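Local structure of transcriptional regulator, LacI family protein (Rhodococcus jostii, 3K9C) at residues D119-L124 against P186-A191; N128-D133 against H177-M182; T198-L203 against I215-Y220. The protein probably regulates transcription by binding cis-regulatory DNA, as LacI-family proteins do, and carries a periplasmic-binding-protein-like domain. One frame throughout, in Å; residues are numbered along the deposited sequence.

Interaction 1: residues D119-L124 against P186-A191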
ATOM      1  N   ASP B 119      11.234   9.001  25.050  1.00 23.52           N
ATOM      2  CA  ASP B 119      10.735   9.642  26.267  1.00 24.82           C
ATOM      3  C   ASP B 119       9.452   8.951  26.732  1.00 25.08           C
ATOM      4  O   ASP B 119       9.279   8.667  27.918  1.00 26.64           O
ATOM      5  CB  ASP B 119      10.459  11.128  26.031  1.00 26.15           C
ATOM      6  CG  ASP B 119      11.725  11.927  25.789  1.00 27.65           C
ATOM      7  OD1 ASP B 119      12.823  11.431  26.112  1.00 28.63           O
ATOM      8  OD2 ASP B 119      11.621  13.065  25.282  1.00 32.99           O
ATOM      9  N   HIS B 120       8.560   8.673  25.784  1.00 22.94           N
ATOM     10  CA  HIS B 120       7.302   8.005  26.091  1.00 21.68           C
ATOM     11  C   HIS B 120       7.542   6.651  26.754  1.00 20.40           C
ATOM     12  O   HIS B 120       6.903   6.321  27.754  1.00 21.96           O
ATOM     13  CB  HIS B 120       6.481   7.824  24.804  1.00 22.38           C
ATOM     14  CG  HIS B 120       5.287   6.936  24.964  1.00 22.66           C
ATOM     15  ND1 HIS B 120       4.246   7.235  25.813  1.00 23.19           N
ATOM     16  CD2 HIS B 120       4.974   5.755  24.384  1.00 23.55           C
ATOM     17  CE1 HIS B 120       3.342   6.274  25.751  1.00 24.38           C
ATOM     18  NE2 HIS B 120       3.760   5.362  24.891  1.00 24.77           N
ATOM     19  N   LEU B 121       8.464   5.869  26.194  1.00 21.74           N
ATOM     20  CA  LEU B 121       8.772   4.543  26.731  1.00 20.71           C
ATOM     21  C   LEU B 121       9.486   4.564  28.085  1.00 20.61           C
ATOM     22  O   LEU B 121       9.179   3.762  28.963  1.00 21.20           O
ATOM     23  CB  LEU B 121       9.598   3.740  25.723  1.00 20.36           C
ATOM     24  CG  LEU B 121       8.838   3.327  24.457  1.00 18.20           C
ATOM     25  CD1 LEU B 121       9.825   2.798  23.421  1.00 17.57           C
ATOM     26  CD2 LEU B 121       7.769   2.283  24.805  1.00 15.76           C
ATOM     27  N   THR B 122      10.442   5.465  28.266  1.00 22.00           N
ATOM     28  CA  THR B 122      11.130   5.514  29.546  1.00 23.77           C
ATOM     29  C   THR B 122      10.122   6.000  30.602  1.00 26.31           C
ATOM     30  O   THR B 122      10.090   5.484  31.723  1.00 24.82           O
ATOM     31  CB  THR B 122      12.396   6.422  29.470  1.00 23.09           C
ATOM     32  OG1 THR B 122      12.037   7.726  29.004  1.00 23.93           O
ATOM     33  CG2 THR B 122      13.429   5.817  28.487  1.00 22.37           C
ATOM     34  N   GLU B 123       9.261   6.951  30.228  1.00 27.01           N
ATOM     35  CA  GLU B 123       8.251   7.456  31.159  1.00 29.34           C
ATOM     36  C   GLU B 123       7.332   6.330  31.620  1.00 28.82           C
ATOM     37  O   GLU B 123       6.777   6.395  32.716  1.00 30.87           O
ATOM     38  CB  GLU B 123       7.407   8.565  30.518  1.00 33.26           C
ATOM     39  CG  GLU B 123       6.433   9.234  31.496  1.00 38.47           C
ATOM     40  CD  GLU B 123       5.507  10.250  30.831  1.00 42.25           C
ATOM     41  OE1 GLU B 123       6.007  11.262  30.291  1.00 43.97           O
ATOM     42  OE2 GLU B 123       4.276  10.034  30.848  1.00 41.11           O
ATOM     43  N   LEU B 124       7.161   5.305  30.782  1.00 27.69           N
ATOM     44  CA  LEU B 124       6.319   4.157  31.135  1.00 25.12           C
ATOM     45  C   LEU B 124       7.148   3.114  31.888  1.00 25.24           C
ATOM     46  O   LEU B 124       6.673   2.012  32.181  1.00 23.23           O
ATOM     47  CB  LEU B 124       5.686   3.525  29.881  1.00 24.26           C
ATOM     48  CG  LEU B 124       4.389   4.157  29.347  1.00 24.15           C
ATOM     49  CD1 LEU B 124       4.076   3.627  27.941  1.00 21.66           C
ATOM     50  CD2 LEU B 124       3.237   3.845  30.306  1.00 24.44           C
ATOM     51  N   PRO B 186      14.697  -6.948  24.798  1.00 31.57           N
ATOM     52  CA  PRO B 186      14.155  -5.659  25.232  1.00 30.07           C
ATOM     53  C   PRO B 186      12.669  -5.752  25.553  1.00 28.03           C
ATOM     54  O   PRO B 186      11.982  -6.627  25.043  1.00 28.44           O
ATOM     55  CB  PRO B 186      14.435  -4.758  24.035  1.00 29.87           C
ATOM     56  CG  PRO B 186      14.201  -5.695  22.885  1.00 30.41           C
ATOM     57  CD  PRO B 186      14.892  -6.976  23.337  1.00 31.15           C
ATOM     58  N   THR B 187      12.180  -4.855  26.402  1.00 27.21           N
ATOM     59  CA  THR B 187      10.760  -4.853  26.759  1.00 25.88           C
ATOM     60  C   THR B 187       9.995  -3.849  25.896  1.00 25.17           C
ATOM     61  O   THR B 187       8.776  -3.757  25.969  1.00 24.31           O
ATOM     62  CB  THR B 187      10.537  -4.481  28.242  1.00 25.16           C
ATOM     63  OG1 THR B 187      10.968  -3.136  28.462  1.00 24.73           O
ATOM     64  CG2 THR B 187      11.296  -5.425  29.160  1.00 22.84           C
ATOM     65  N   ALA B 188      10.724  -3.076  25.100  1.00 24.52           N
ATOM     66  CA  ALA B 188      10.101  -2.097  24.210  1.00 23.32           C
ATOM     67  C   ALA B 188      10.943  -2.014  22.953  1.00 22.87           C
ATOM     68  O   ALA B 188      12.161  -2.203  22.990  1.00 22.29           O
ATOM     69  CB  ALA B 188      10.013  -0.735  24.876  1.00 22.06           C
ATOM     70  N   VAL B 189      10.288  -1.734  21.839  1.00 21.63           N
ATOM     71  CA  VAL B 189      10.974  -1.658  20.572  1.00 20.40           C
ATOM     72  C   VAL B 189      10.435  -0.512  19.743  1.00 19.69           C
ATOM     73  O   VAL B 189       9.232  -0.389  19.575  1.00 20.05           O
ATOM     74  CB  VAL B 189      10.768  -2.961  19.778  1.00 22.04           C
ATOM     75  CG1 VAL B 189      11.518  -2.890  18.463  1.00 22.73           C
ATOM     76  CG2 VAL B 189      11.213  -4.157  20.617  1.00 24.55           C
ATOM     77  N   VAL B 190      11.329   0.323  19.231  1.00 17.61           N
ATOM     78  CA  VAL B 190      10.940   1.433  18.377  1.00 17.39           C
ATOM     79  C   VAL B 190      11.343   1.028  16.956  1.00 17.19           C
ATOM     80  O   VAL B 190      12.529   0.894  16.655  1.00 18.16           O
ATOM     81  CB  VAL B 190      11.669   2.752  18.775  1.00 19.63           C
ATOM     82  CG1 VAL B 190      11.315   3.860  17.801  1.00 19.18           C
ATOM     83  CG2 VAL B 190      11.276   3.168  20.189  1.00 20.41           C
ATOM     84  N   ALA B 191      10.354   0.805  16.098  1.00 16.87           N
ATOM     85  CA  ALA B 191      10.612   0.406  14.717  1.00 17.57           C
ATOM     86  C   ALA B 191      10.882   1.626  13.845  1.00 18.34           C
ATOM     87  O   ALA B 191      10.434   2.723  14.159  1.00 18.09           O
ATOM     88  CB  ALA B 191       9.428  -0.381  14.171  1.00 17.24           C
TER

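Interaction 2: residues N128-D133 against H177-M182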
ATOM      1  N   ASN B 128      15.256  -1.433  28.927  1.00 23.86           N
ATOM      2  CA  ASN B 128      15.906  -2.236  27.891  1.00 25.69           C
ATOM      3  C   ASN B 128      15.092  -1.947  26.646  1.00 23.57           C
ATOM      4  O   ASN B 128      14.109  -2.629  26.365  1.00 24.00           O
ATOM      5  CB  ASN B 128      15.831  -3.728  28.202  1.00 27.26           C
ATOM      6  CG  ASN B 128      16.635  -4.103  29.420  1.00 32.83           C
ATOM      7  OD1 ASN B 128      16.080  -4.385  30.480  1.00 35.49           O
ATOM      8  ND2 ASN B 128      17.956  -4.094  29.281  1.00 36.48           N
ATOM      9  N   ILE B 129      15.500  -0.921  25.914  1.00 22.34           N
ATOM     10  CA  ILE B 129      14.784  -0.516  24.726  1.00 21.39           C
ATOM     11  C   ILE B 129      15.600  -0.713  23.466  1.00 21.58           C
ATOM     12  O   ILE B 129      16.788  -0.372  23.414  1.00 20.95           O
ATOM     13  CB  ILE B 129      14.358   0.947  24.855  1.00 21.08           C
ATOM     14  CG1 ILE B 129      13.556   1.119  26.154  1.00 21.39           C
ATOM     15  CG2 ILE B 129      13.537   1.370  23.637  1.00 20.56           C
ATOM     16  CD1 ILE B 129      13.327   2.557  26.567  1.00 21.21           C
ATOM     17  N   ALA B 130      14.944  -1.262  22.447  1.00 19.21           N
ATOM     18  CA  ALA B 130      15.600  -1.528  21.185  1.00 18.83           C
ATOM     19  C   ALA B 130      15.048  -0.714  20.029  1.00 19.48           C
ATOM     20  O   ALA B 130      13.887  -0.286  20.024  1.00 19.26           O
ATOM     21  CB  ALA B 130      15.503  -3.010  20.859  1.00 17.71           C
ATOM     22  N   HIS B 131      15.905  -0.494  19.042  1.00 17.81           N
ATOM     23  CA  HIS B 131      15.517   0.231  17.853  1.00 17.66           C
ATOM     24  C   HIS B 131      15.904  -0.609  16.646  1.00 18.08           C
ATOM     25  O   HIS B 131      17.024  -1.130  16.576  1.00 17.73           O
ATOM     26  CB  HIS B 131      16.221   1.599  17.800  1.00 15.93           C
ATOM     27  CG  HIS B 131      16.007   2.342  16.517  1.00 13.48           C
ATOM     28  ND1 HIS B 131      14.752   2.671  16.045  1.00 15.89           N
ATOM     29  CD2 HIS B 131      16.887   2.800  15.598  1.00 13.94           C
ATOM     30  CE1 HIS B 131      14.871   3.300  14.890  1.00 15.55           C
ATOM     31  NE2 HIS B 131      16.157   3.394  14.597  1.00 14.18           N
ATOM     32  N   ILE B 132      14.957  -0.791  15.732  1.00 15.65           N
ATOM     33  CA  ILE B 132      15.221  -1.512  14.490  1.00 17.50           C
ATOM     34  C   ILE B 132      15.311  -0.334  13.513  1.00 19.88           C
ATOM     35  O   ILE B 132      14.300   0.310  13.207  1.00 18.08           O
ATOM     36  CB  ILE B 132      14.052  -2.484  14.135  1.00 18.52           C
ATOM     37  CG1 ILE B 132      13.910  -3.540  15.234  1.00 18.92           C
ATOM     38  CG2 ILE B 132      14.323  -3.181  12.792  1.00 19.03           C
ATOM     39  CD1 ILE B 132      12.748  -4.517  15.039  1.00 20.14           C
ATOM     40  N   ASP B 133      16.529  -0.018  13.069  1.00 19.74           N
ATOM     41  CA  ASP B 133      16.735   1.132  12.186  1.00 20.55           C
ATOM     42  C   ASP B 133      16.376   0.932  10.724  1.00 21.24           C
ATOM     43  O   ASP B 133      16.100  -0.183  10.282  1.00 22.36           O
ATOM     44  CB  ASP B 133      18.180   1.659  12.296  1.00 23.24           C
ATOM     45  CG  ASP B 133      19.207   0.739  11.656  1.00 24.88           C
ATOM     46  OD1 ASP B 133      18.888   0.056  10.656  1.00 23.88           O
ATOM     47  OD2 ASP B 133      20.356   0.724  12.146  1.00 28.16           O
ATOM     48  N   HIS B 177      13.045 -10.901  15.658  1.00 30.18           N
ATOM     49  CA  HIS B 177      13.512 -12.257  15.907  1.00 32.26           C
ATOM     50  C   HIS B 177      14.910 -12.160  16.523  1.00 31.38           C
ATOM     51  O   HIS B 177      15.191 -12.760  17.563  1.00 30.76           O
ATOM     52  CB  HIS B 177      13.567 -13.027  14.589  1.00 36.66           C
ATOM     53  CG  HIS B 177      14.194 -14.377  14.705  1.00 40.88           C
ATOM     54  ND1 HIS B 177      13.679 -15.368  15.515  1.00 42.69           N
ATOM     55  CD2 HIS B 177      15.309 -14.895  14.135  1.00 42.24           C
ATOM     56  CE1 HIS B 177      14.454 -16.437  15.440  1.00 43.83           C
ATOM     57  NE2 HIS B 177      15.448 -16.176  14.612  1.00 43.42           N
ATOM     58  N   THR B 178      15.776 -11.384  15.880  1.00 29.15           N
ATOM     59  CA  THR B 178      17.139 -11.186  16.366  1.00 29.53           C
ATOM     60  C   THR B 178      17.101 -10.717  17.820  1.00 29.93           C
ATOM     61  O   THR B 178      17.792 -11.268  18.678  1.00 31.23           O
ATOM     62  CB  THR B 178      17.879 -10.110  15.544  1.00 29.92           C
ATOM     63  OG1 THR B 178      17.877 -10.469  14.156  1.00 27.75           O
ATOM     64  CG2 THR B 178      19.301  -9.961  16.030  1.00 29.29           C
ATOM     65  N   LEU B 179      16.281  -9.701  18.090  1.00 28.71           N
ATOM     66  CA  LEU B 179      16.157  -9.138  19.431  1.00 27.59           C
ATOM     67  C   LEU B 179      15.682 -10.151  20.460  1.00 28.20           C
ATOM     68  O   LEU B 179      16.123 -10.128  21.603  1.00 28.30           O
ATOM     69  CB  LEU B 179      15.211  -7.925  19.417  1.00 22.17           C
ATOM     70  CG  LEU B 179      15.725  -6.749  18.572  1.00 21.99           C
ATOM     71  CD1 LEU B 179      14.659  -5.647  18.448  1.00 14.77           C
ATOM     72  CD2 LEU B 179      17.004  -6.212  19.211  1.00 18.66           C
ATOM     73  N   LEU B 180      14.778 -11.040  20.061  1.00 30.83           N
ATOM     74  CA  LEU B 180      14.265 -12.049  20.984  1.00 33.88           C
ATOM     75  C   LEU B 180      15.310 -13.103  21.347  1.00 35.86           C
ATOM     76  O   LEU B 180      15.252 -13.702  22.418  1.00 35.43           O
ATOM     77  CB  LEU B 180      13.019 -12.720  20.397  1.00 33.33           C
ATOM     78  CG  LEU B 180      11.760 -11.849  20.433  1.00 33.39           C
ATOM     79  CD1 LEU B 180      10.622 -12.534  19.689  1.00 34.33           C
ATOM     80  CD2 LEU B 180      11.377 -11.587  21.888  1.00 31.38           C
ATOM     81  N   GLU B 181      16.269 -13.310  20.453  1.00 39.54           N
ATOM     82  CA  GLU B 181      17.330 -14.289  20.665  1.00 43.97           C
ATOM     83  C   GLU B 181      18.385 -13.785  21.651  1.00 45.82           C
ATOM     84  O   GLU B 181      19.179 -14.566  22.174  1.00 46.43           O
ATOM     85  CB  GLU B 181      18.011 -14.604  19.331  1.00 45.60           C
ATOM     86  CG  GLU B 181      17.074 -15.090  18.250  1.00 50.63           C
ATOM     87  CD  GLU B 181      16.824 -16.578  18.328  1.00 53.77           C
ATOM     88  OE1 GLU B 181      17.802 -17.342  18.164  1.00 55.17           O
ATOM     89  OE2 GLU B 181      15.660 -16.983  18.550  1.00 55.54           O
HETATM   90  N   MSE B 182      18.390 -12.479  21.902  1.00 47.07           N
HETATM   91  CA  MSE B 182      19.368 -11.871  22.800  1.00 49.84           C
HETATM   92  C   MSE B 182      19.389 -12.365  24.240  1.00 49.44           C
HETATM   93  O   MSE B 182      18.386 -12.856  24.762  1.00 49.28           O
HETATM   94  CB  MSE B 182      19.186 -10.362  22.833  1.00 53.39           C
HETATM   95  CG  MSE B 182      19.496  -9.676  21.532  1.00 58.41           C
HETATM   96 SE   MSE B 182      19.633  -7.803  21.865  1.00 67.89          SE
HETATM   97  CE  MSE B 182      21.565  -7.655  21.821  1.00 61.65           C
TER

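Interaction 3: residues T198-L203 against I215-Y220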
ATOM      1  N   THR B 198       4.704  -3.249  11.722  1.00 20.69           N
ATOM      2  CA  THR B 198       3.702  -4.260  11.407  1.00 22.81           C
ATOM      3  C   THR B 198       4.324  -5.656  11.464  1.00 22.24           C
ATOM      4  O   THR B 198       3.698  -6.599  11.950  1.00 23.10           O
ATOM      5  CB  THR B 198       3.086  -4.039  10.009  1.00 23.06           C
ATOM      6  OG1 THR B 198       2.297  -2.842  10.012  1.00 24.87           O
ATOM      7  CG2 THR B 198       2.192  -5.222   9.634  1.00 26.03           C
ATOM      8  N   GLY B 199       5.562  -5.780  10.988  1.00 21.42           N
ATOM      9  CA  GLY B 199       6.247  -7.063  11.012  1.00 21.22           C
ATOM     10  C   GLY B 199       6.656  -7.473  12.415  1.00 22.20           C
ATOM     11  O   GLY B 199       6.697  -8.668  12.750  1.00 22.23           O
ATOM     12  N   VAL B 200       6.976  -6.476  13.235  1.00 20.74           N
ATOM     13  CA  VAL B 200       7.378  -6.704  14.609  1.00 19.98           C
ATOM     14  C   VAL B 200       6.188  -7.280  15.370  1.00 21.57           C
ATOM     15  O   VAL B 200       6.325  -8.253  16.100  1.00 19.71           O
ATOM     16  CB  VAL B 200       7.818  -5.385  15.281  1.00 20.67           C
ATOM     17  CG1 VAL B 200       8.064  -5.609  16.766  1.00 19.32           C
ATOM     18  CG2 VAL B 200       9.078  -4.839  14.585  1.00 20.52           C
ATOM     19  N   LEU B 201       5.023  -6.659  15.192  1.00 22.98           N
ATOM     20  CA  LEU B 201       3.798  -7.107  15.852  1.00 25.73           C
ATOM     21  C   LEU B 201       3.383  -8.488  15.356  1.00 26.81           C
ATOM     22  O   LEU B 201       2.917  -9.311  16.143  1.00 27.65           O
ATOM     23  CB  LEU B 201       2.656  -6.124  15.587  1.00 23.92           C
ATOM     24  CG  LEU B 201       2.780  -4.731  16.200  1.00 25.96           C
ATOM     25  CD1 LEU B 201       1.690  -3.826  15.635  1.00 24.67           C
ATOM     26  CD2 LEU B 201       2.679  -4.826  17.713  1.00 25.65           C
ATOM     27  N   ASP B 202       3.533  -8.725  14.050  1.00 27.93           N
ATOM     28  CA  ASP B 202       3.175 -10.013  13.454  1.00 30.78           C
ATOM     29  C   ASP B 202       3.987 -11.141  14.071  1.00 31.33           C
ATOM     30  O   ASP B 202       3.457 -12.218  14.355  1.00 31.94           O
ATOM     31  CB  ASP B 202       3.436 -10.037  11.948  1.00 32.30           C
ATOM     32  CG  ASP B 202       2.629  -9.017  11.190  1.00 37.46           C
ATOM     33  OD1 ASP B 202       1.495  -8.698  11.614  1.00 39.63           O
ATOM     34  OD2 ASP B 202       3.134  -8.548  10.143  1.00 42.97           O
ATOM     35  N   LEU B 203       5.278 -10.898  14.251  1.00 30.57           N
ATOM     36  CA  LEU B 203       6.161 -11.898  14.829  1.00 30.27           C
ATOM     37  C   LEU B 203       5.851 -12.117  16.299  1.00 31.62           C
ATOM     38  O   LEU B 203       5.741 -13.255  16.755  1.00 32.06           O
ATOM     39  CB  LEU B 203       7.626 -11.473  14.697  1.00 30.28           C
ATOM     40  CG  LEU B 203       8.570 -12.483  15.357  1.00 31.71           C
ATOM     41  CD1 LEU B 203       8.650 -13.702  14.463  1.00 33.86           C
ATOM     42  CD2 LEU B 203       9.950 -11.894  15.573  1.00 30.51           C
ATOM     43  N   ILE B 215       5.601  -6.910  25.663  1.00 26.91           N
ATOM     44  CA  ILE B 215       6.483  -5.974  24.971  1.00 25.63           C
ATOM     45  C   ILE B 215       5.711  -4.812  24.328  1.00 26.05           C
ATOM     46  O   ILE B 215       4.626  -5.006  23.764  1.00 24.76           O
ATOM     47  CB  ILE B 215       7.275  -6.713  23.854  1.00 26.76           C
ATOM     48  CG1 ILE B 215       8.225  -7.732  24.480  1.00 26.17           C
ATOM     49  CG2 ILE B 215       8.046  -5.718  22.978  1.00 25.86           C
ATOM     50  CD1 ILE B 215       8.952  -8.570  23.469  1.00 28.49           C
ATOM     51  N   SER B 216       6.278  -3.609  24.421  1.00 23.45           N
ATOM     52  CA  SER B 216       5.677  -2.422  23.821  1.00 22.51           C
ATOM     53  C   SER B 216       6.338  -2.158  22.472  1.00 20.89           C
ATOM     54  O   SER B 216       7.525  -2.437  22.278  1.00 22.44           O
ATOM     55  CB  SER B 216       5.846  -1.201  24.728  1.00 21.42           C
ATOM     56  OG  SER B 216       4.954  -1.250  25.831  1.00 22.19           O
ATOM     57  N   VAL B 217       5.565  -1.621  21.539  1.00 19.99           N
ATOM     58  CA  VAL B 217       6.067  -1.343  20.206  1.00 18.04           C
ATOM     59  C   VAL B 217       5.623   0.041  19.756  1.00 18.38           C
ATOM     60  O   VAL B 217       4.484   0.430  19.986  1.00 17.39           O
ATOM     61  CB  VAL B 217       5.526  -2.385  19.175  1.00 17.66           C
ATOM     62  CG1 VAL B 217       6.127  -2.126  17.788  1.00 17.00           C
ATOM     63  CG2 VAL B 217       5.848  -3.793  19.645  1.00 17.30           C
ATOM     64  N   VAL B 218       6.530   0.770  19.113  1.00 16.53           N
ATOM     65  CA  VAL B 218       6.242   2.103  18.587  1.00 17.32           C
ATOM     66  C   VAL B 218       6.652   2.153  17.107  1.00 18.10           C
ATOM     67  O   VAL B 218       7.737   1.681  16.735  1.00 18.54           O
ATOM     68  CB  VAL B 218       7.036   3.200  19.323  1.00 16.81           C
ATOM     69  CG1 VAL B 218       6.736   4.545  18.697  1.00 15.92           C
ATOM     70  CG2 VAL B 218       6.676   3.210  20.791  1.00 18.48           C
ATOM     71  N   GLY B 219       5.792   2.725  16.271  1.00 17.24           N
ATOM     72  CA  GLY B 219       6.105   2.836  14.860  1.00 16.68           C
ATOM     73  C   GLY B 219       6.480   4.265  14.527  1.00 17.96           C
ATOM     74  O   GLY B 219       6.836   5.036  15.413  1.00 19.08           O
ATOM     75  N   TYR B 220       6.405   4.622  13.249  1.00 16.48           N
ATOM     76  CA  TYR B 220       6.724   5.971  12.825  1.00 18.65           C
ATOM     77  C   TYR B 220       6.027   6.242  11.491  1.00 17.79           C
ATOM     78  O   TYR B 220       6.021   5.381  10.605  1.00 18.49           O
ATOM     79  CB  TYR B 220       8.250   6.135  12.694  1.00 16.66           C
ATOM     80  CG  TYR B 220       8.754   7.544  12.910  1.00 15.87           C
ATOM     81  CD1 TYR B 220       9.504   7.875  14.045  1.00 17.16           C
ATOM     82  CD2 TYR B 220       8.498   8.548  11.977  1.00 17.09           C
ATOM     83  CE1 TYR B 220       9.986   9.176  14.240  1.00 17.55           C
ATOM     84  CE2 TYR B 220       8.967   9.845  12.164  1.00 17.18           C
ATOM     85  CZ  TYR B 220       9.708  10.151  13.296  1.00 17.48           C
ATOM     86  OH  TYR B 220      10.145  11.438  13.498  1.00 22.12           O
TER

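Interaction 1: residues D119-L124 against P186-A191
Leu-121 of helix 110-123 packs on Ala-188 and Val-190 of strand 188-191, a helix-on-sheet contact on one face of the four-stranded parallel sheet in the periplasmic-binding-protein-like fold. The backbones come nearest at Leu-121 and Ala-188, whose CA atoms are 7.2 Å apart. A single leucine from the last turn of the helix bridges this gap, both of its methyl groups facing the strand. Its CG stands anti to the carbonyl carbon (chi1 -69°), and CD1 then continues the chain outward, anti to CA (chi2 168°). This extended CD1 lies 3.6 Å from Val-190 CG2, the closest approach of the contact. The other branch drops over the smaller neighbour, with Leu-121 CD2 3.8 Å from Ala-188 CB; Leu-121 CD1 is just as far from that same CB. The alanine methyl is therefore straddled by the isopropyl fork. Each residue type fits its role: leucine supplies reach, alanine takes up little room where helix and strand are nearest, and the branched valine suits an extended backbone while offering one methyl to the helix. Val-189, between the two, points away and touches Ile-132 and Met-176 on the opposite face. On the helix side of the sheet Leu-121 also touches Ile-129 of strand 129-133 as well as Ser-216 and Val-218 of strand 216-218, so it spans three adjacent strands.

Interaction 2: residues N128-D133 against H177-M182
Strand 129-133 and the last turns of helix 169-181 approach most closely at Ala-130 and Leu-179, whose CA atoms are 7.8 Å apart. Leu-179 carries the helix side of the contact. Its CD1, extended anti to CA (chi2 173°), sits 3.7 Å from Ala-130 CB, and its CD2 lies 3.9 Å from that CB, so both methyls bear on one alanine carbon, CD1 slightly the nearer. CD1 is shared with Ile-132, two residues on, whose CB is turned to the flank but whose outer chain bends toward the helix: Ile-132 CG1 is 3.9 Å from Leu-179 CD1, and Ile-132 CD1 is 4.1 Å from it. The isoleucine gets there because CG1 stands beside the backbone N (chi1 -62°) and its chain runs straight on to CD1. Small alanine suits the nearest approach, whereas the longer isoleucine lies beside the leucine and goes on to touch Val-200 of helix 194-206. His-131, pointing to the other face, meets Phe-147. Helix 169-181 links strand 160-164 to strand 188-191, and strand 129-133 lies between these two in the sheet; a crossover helix packed over the strand it skips is a feature of the doubly wound, Rossmann-like alpha/beta arrangement of this fold.

Interaction 3: residues T198-L203 against I215-Y220
Between residues 198-203 and 215-220 the contact is apolar, with Val-217 meeting Val-200 and Leu-201. Val-217 CG2 is shared by both helix residues: it lies 3.9 Å from Leu-201 CD2 and 4.1 Å from Val-200 CG1. Its other methyl, Val-217 CG1, is also 4.1 Å from Val-200 CG1, and the two valines pass alongside each other in opposite directions. In Leu-201, CG stands beside the backbone N (chi1 -67°) and CD1 runs on anti to CA, which leaves CD2 as the branch that meets the strand, 4.0 Å from Val-217 CB. One compact valine sits against two successive helix residues, and its branching at CB suits the extended backbone. Leu-204, one turn on, also touches Val-217. The backbone hydrogen bonds run within the helix (Leu-203 N to Gly-199 O, 3.0 Å) or from the strand to its neighbours, not between the two segments: Ser-216 bonds to Thr-187 and Val-189, Val-218 to Val-189 and Ala-191, Val-217 to Thr-274. This contact seats the helix of the beta-alpha-beta unit 188-191, 194-206 and 216-218 on its second strand. Met-176 flanks Val-200, Val-218 faces helix 110-123 across the sheet, and Asp-202 packs on His-230 of the second subunit.

Starting from the N terminus, helix segment 119-124 opens interaction 1, and strand segment 128-133 follows almost at once to open interaction 2. Interaction 2 closes first, at 177-182, after 43 intervening residues; interaction 1 closes at 186-191, after 61, so the former is nested in the latter. Interaction 3 comes later in series, its short loop of 11 residues running from 198-203 to 215-220. All three meet on one parallel sheet, where strand 188-191 lies between 129-133 and 216-218. Interaction 1 fastens a helix to one face, while interactions 2 and 3 fasten two neighbouring helices to the other, where Leu-180 meets Leu-203.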